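Local coordinates for effector protein B, substrate of the Dot/Icm secretion system (Legionella drancourtii, PDB 4JVS) that probably acts as a GTPase-activating protein, the chain being its GAP domain, captured with GDP and aluminum fluoride in a complex resembling the transition state of GTP hydrolysis, at residues L136-A139 with P140-A143. Sequence-based numbering, arbitrary orientation.
With GDP (guanosine-5'-diphosphate), chain D; AF3 (aluminum fluoride), chain E.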
ATOM      1  N   LEU A 136      -5.006  -3.495   2.881  1.00 35.73           N
ATOM      2  CA  LEU A 136      -4.820  -4.929   2.697  1.00 30.28           C
ATOM      3  C   LEU A 136      -4.184  -5.120   1.329  1.00 27.56           C
ATOM      4  O   LEU A 136      -4.739  -4.700   0.312  1.00 29.20           O
ATOM      5  CB  LEU A 136      -6.150  -5.680   2.809  1.00 28.95           C
ATOM      6  CG  LEU A 136      -6.480  -6.226   4.201  1.00 30.51           C
ATOM      7  CD1 LEU A 136      -6.521  -5.121   5.246  1.00 32.72           C
ATOM      8  CD2 LEU A 136      -7.765  -7.006   4.195  1.00 30.65           C
ATOM      9  N   ARG A 137      -3.005  -5.733   1.324  1.00 29.97           N
ATOM     10  CA  ARG A 137      -2.175  -5.868   0.127  1.00 29.45           C
ATOM     11  C   ARG A 137      -2.836  -6.515  -1.074  1.00 31.65           C
ATOM     12  O   ARG A 137      -3.574  -7.502  -0.950  1.00 32.54           O
ATOM     13  CB  ARG A 137      -0.902  -6.643   0.446  1.00 30.59           C
ATOM     14  CG  ARG A 137       0.092  -5.872   1.256  1.00 32.21           C
ATOM     15  CD  ARG A 137       1.399  -6.605   1.283  1.00 33.15           C
ATOM     16  NE  ARG A 137       2.412  -5.798   1.932  1.00 32.53           N
ATOM     17  CZ  ARG A 137       3.045  -4.798   1.342  1.00 31.80           C
ATOM     18  NH1 ARG A 137       2.767  -4.485   0.087  1.00 32.67           N
ATOM     19  NH2 ARG A 137       3.950  -4.106   2.013  1.00 35.80           N
ATOM     20  N   PHE A 138      -2.545  -5.946  -2.241  1.00 30.42           N
ATOM     21  CA  PHE A 138      -2.984  -6.498  -3.513  1.00 30.46           C
ATOM     22  C   PHE A 138      -1.806  -6.383  -4.483  1.00 32.51           C
ATOM     23  O   PHE A 138      -1.887  -5.728  -5.524  1.00 33.85           O
ATOM     24  CB  PHE A 138      -4.212  -5.748  -4.019  1.00 28.80           C
ATOM     25  CG  PHE A 138      -4.930  -6.443  -5.123  1.00 31.89           C
ATOM     26  CD1 PHE A 138      -5.344  -7.761  -4.978  1.00 34.75           C
ATOM     27  CD2 PHE A 138      -5.209  -5.785  -6.310  1.00 33.15           C
ATOM     28  CE1 PHE A 138      -6.024  -8.416  -6.012  1.00 33.09           C
ATOM     29  CE2 PHE A 138      -5.882  -6.431  -7.337  1.00 33.89           C
ATOM     30  CZ  PHE A 138      -6.291  -7.748  -7.185  1.00 33.01           C
ATOM     31  N   ALA A 139      -0.708  -7.040  -4.115  1.00 30.84           N
ATOM     32  CA  ALA A 139       0.582  -6.891  -4.781  1.00 26.34           C
ATOM     33  C   ALA A 139       0.644  -7.199  -6.290  1.00 30.68           C
ATOM     34  O   ALA A 139       1.444  -6.587  -7.007  1.00 31.42           O
ATOM     35  CB  ALA A 139       1.648  -7.686  -4.028  1.00 26.87           C
ATOM     36  N   PRO A 140      -0.173  -8.153  -6.787  1.00 31.54           N
ATOM     37  CA  PRO A 140       0.057  -8.440  -8.205  1.00 31.78           C
ATOM     38  C   PRO A 140      -0.380  -7.333  -9.156  1.00 35.97           C
ATOM     39  O   PRO A 140      -0.034  -7.413 -10.341  1.00 37.17           O
ATOM     40  CB  PRO A 140      -0.772  -9.709  -8.441  1.00 34.30           C
ATOM     41  CG  PRO A 140      -0.897 -10.337  -7.087  1.00 31.49           C
ATOM     42  CD  PRO A 140      -1.039  -9.175  -6.169  1.00 32.54           C
ATOM     43  N   TYR A 141      -1.107  -6.327  -8.665  1.00 35.04           N
ATOM     44  CA  TYR A 141      -1.558  -5.246  -9.541  1.00 34.80           C
ATOM     45  C   TYR A 141      -0.929  -3.879  -9.271  1.00 34.55           C
ATOM     46  O   TYR A 141      -1.195  -2.930 -10.001  1.00 35.30           O
ATOM     47  CB  TYR A 141      -3.086  -5.158  -9.576  1.00 36.31           C
ATOM     48  CG  TYR A 141      -3.706  -6.127 -10.557  1.00 36.10           C
ATOM     49  CD1 TYR A 141      -3.802  -5.815 -11.910  1.00 37.15           C
ATOM     50  CD2 TYR A 141      -4.180  -7.362 -10.135  1.00 38.10           C
ATOM     51  CE1 TYR A 141      -4.363  -6.707 -12.820  1.00 39.96           C
ATOM     52  CE2 TYR A 141      -4.744  -8.267 -11.033  1.00 38.52           C
ATOM     53  CZ  TYR A 141      -4.833  -7.933 -12.372  1.00 40.62           C
ATOM     54  OH  TYR A 141      -5.389  -8.835 -13.254  1.00 39.62           O
ATOM     55  N   GLU A 142      -0.075  -3.793  -8.253  1.00 36.51           N
ATOM     56  CA  GLU A 142       0.620  -2.545  -7.915  1.00 34.29           C
ATOM     57  C   GLU A 142       1.514  -2.008  -9.030  1.00 36.00           C
ATOM     58  O   GLU A 142       1.540  -0.806  -9.289  1.00 38.77           O
ATOM     59  CB  GLU A 142       1.456  -2.718  -6.652  1.00 29.36           C
ATOM     60  CG  GLU A 142       0.653  -2.939  -5.389  1.00 32.47           C
ATOM     61  CD  GLU A 142       0.035  -1.657  -4.831  1.00 35.96           C
ATOM     62  OE1 GLU A 142       0.050  -0.619  -5.541  1.00 35.53           O
ATOM     63  OE2 GLU A 142      -0.470  -1.699  -3.676  1.00 33.08           O
ATOM     64  N   ALA A 143       2.267  -2.894  -9.672  1.00 36.99           N
ATOM     65  CA  ALA A 143       3.147  -2.487 -10.767  1.00 34.69           C
ATOM     66  C   ALA A 143       2.391  -2.224 -12.071  1.00 36.57           C
ATOM     67  O   ALA A 143       2.603  -1.185 -12.696  1.00 37.94           O
ATOM     68  CB  ALA A 143       4.284  -3.493 -10.974  1.00 26.33           C
TER
HETATM   69  PB  GDP D 400       6.790  -2.311   2.850  1.00 34.27           P
HETATM   70  O1B GDP D 400       6.071  -1.794   1.593  1.00 38.71           O
HETATM   71  O2B GDP D 400       6.408  -1.384   4.020  1.00 36.23           O
HETATM   72  O3B GDP D 400       8.281  -2.394   2.639  1.00 29.19           O
HETATM   73  O3A GDP D 400       6.247  -3.760   3.126  1.00 35.70           O
HETATM   74  PA  GDP D 400       6.627  -4.586   4.411  1.00 38.03           P
HETATM   75  O1A GDP D 400       5.411  -4.777   5.283  1.00 37.26           O
HETATM   76  O2A GDP D 400       7.686  -3.901   5.219  1.00 34.10           O
HETATM   77  O5' GDP D 400       7.149  -5.947   3.844  1.00 37.55           O
HETATM   78  C5' GDP D 400       6.776  -7.038   4.597  1.00 43.32           C
HETATM   79  C4' GDP D 400       6.368  -8.231   3.767  1.00 40.22           C
HETATM   80  O4' GDP D 400       7.459  -8.815   3.091  1.00 40.31           O
HETATM   81  C3' GDP D 400       5.905  -9.153   4.821  1.00 43.20           C
HETATM   82  O3' GDP D 400       4.537  -9.299   4.771  1.00 47.39           O
HETATM   83  C2' GDP D 400       6.721 -10.379   4.656  1.00 42.63           C
HETATM   84  O2' GDP D 400       6.003 -11.397   4.057  1.00 48.11           O
HETATM   85  C1' GDP D 400       7.881  -9.934   3.823  1.00 39.51           C
HETATM   86  N9  GDP D 400       9.135  -9.682   4.544  1.00 40.84           N
HETATM   87  C8  GDP D 400       9.544  -8.518   5.097  1.00 39.22           C
HETATM   88  N7  GDP D 400      10.752  -8.638   5.655  1.00 36.88           N
HETATM   89  C5  GDP D 400      11.181  -9.893   5.476  1.00 37.30           C
HETATM   90  C6  GDP D 400      12.400 -10.594   5.865  1.00 39.75           C
HETATM   91  O6  GDP D 400      13.294 -10.038   6.484  1.00 38.16           O
HETATM   92  N1  GDP D 400      12.514 -11.937   5.513  1.00 41.91           N
HETATM   93  C2  GDP D 400      11.525 -12.668   4.794  1.00 37.63           C
HETATM   94  N2  GDP D 400      11.710 -14.053   4.454  1.00 37.88           N
HETATM   95  N3  GDP D 400      10.392 -12.019   4.430  1.00 38.19           N
HETATM   96  C4  GDP D 400      10.184 -10.589   4.771  1.00 38.90           C
HETATM   97 AL   AF3 E 401       4.749  -1.085   0.937  1.00 35.11          AL
HETATM   98  F1  AF3 E 401       5.590   0.045   0.028  1.00 34.77           F
HETATM   99  F2  AF3 E 401       4.846  -0.762   2.568  1.00 35.71           F
HETATM  100  F3  AF3 E 401       3.358  -1.840   0.383  1.00 34.90           F
HETATM  101  O   HOH W   1       3.467   0.783   1.312  1.00 41.29           O
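The rings of F138 and Y141 have nearly parallel planes, 14° apart, displaced with little overlap, centroids 5.5 Å apart. F138 CE2 meets Y141 CD2 at 3.4 Å, an oblique approach. H110 and Y116 make edge-to-face contacts with F138, and I121 of helix 118-124 packs against both side chains, so flat apolar groups suit this buried site. Y141 also has a hydroxyl, which bonds to I113 O and N93 ND2.

R137 turns its guanidinium edge to the ligands, with aluminum fluoride F3 and GDP O3A near its plane. R137 NH2 donates to GDP O1B over 3.2 Å, while R137 NH1 and R137 NH2 both reach F3 through weak bonds of 2.7 and 2.9 Å. The chain is extended from CG to NE, giving the reach to straddle diphosphate and fluoride. This is consistent with an arginine finger, inserted by a GAP into the nucleotide site of its GTPase, here presumably the other protein chain, which hydrogen-bonds both ligands. A water 2.3 Å from the aluminum, on its far side from GDP O1B but well off the straight line, is where an attacking water would be expected.

Between R137 and helix 142-151 the backbone makes a type I turn, closed by Y141 N donating to F138 O (3.3 Å, N-H...O angle 166°). A weak bond from E142 N to A139 O repeats the turn one residue on. P140 is the first corner of this second turn, where its restricted phi is favourable. A139, being small, takes that position in the first. E142 CG, set beside the backbone N (chi1 -67°), folds back over the turn, passing F138 O at 3.8 Å; the bend at CB-CG then leads OE1 to a salt bridge with a basic side chain of the other protein.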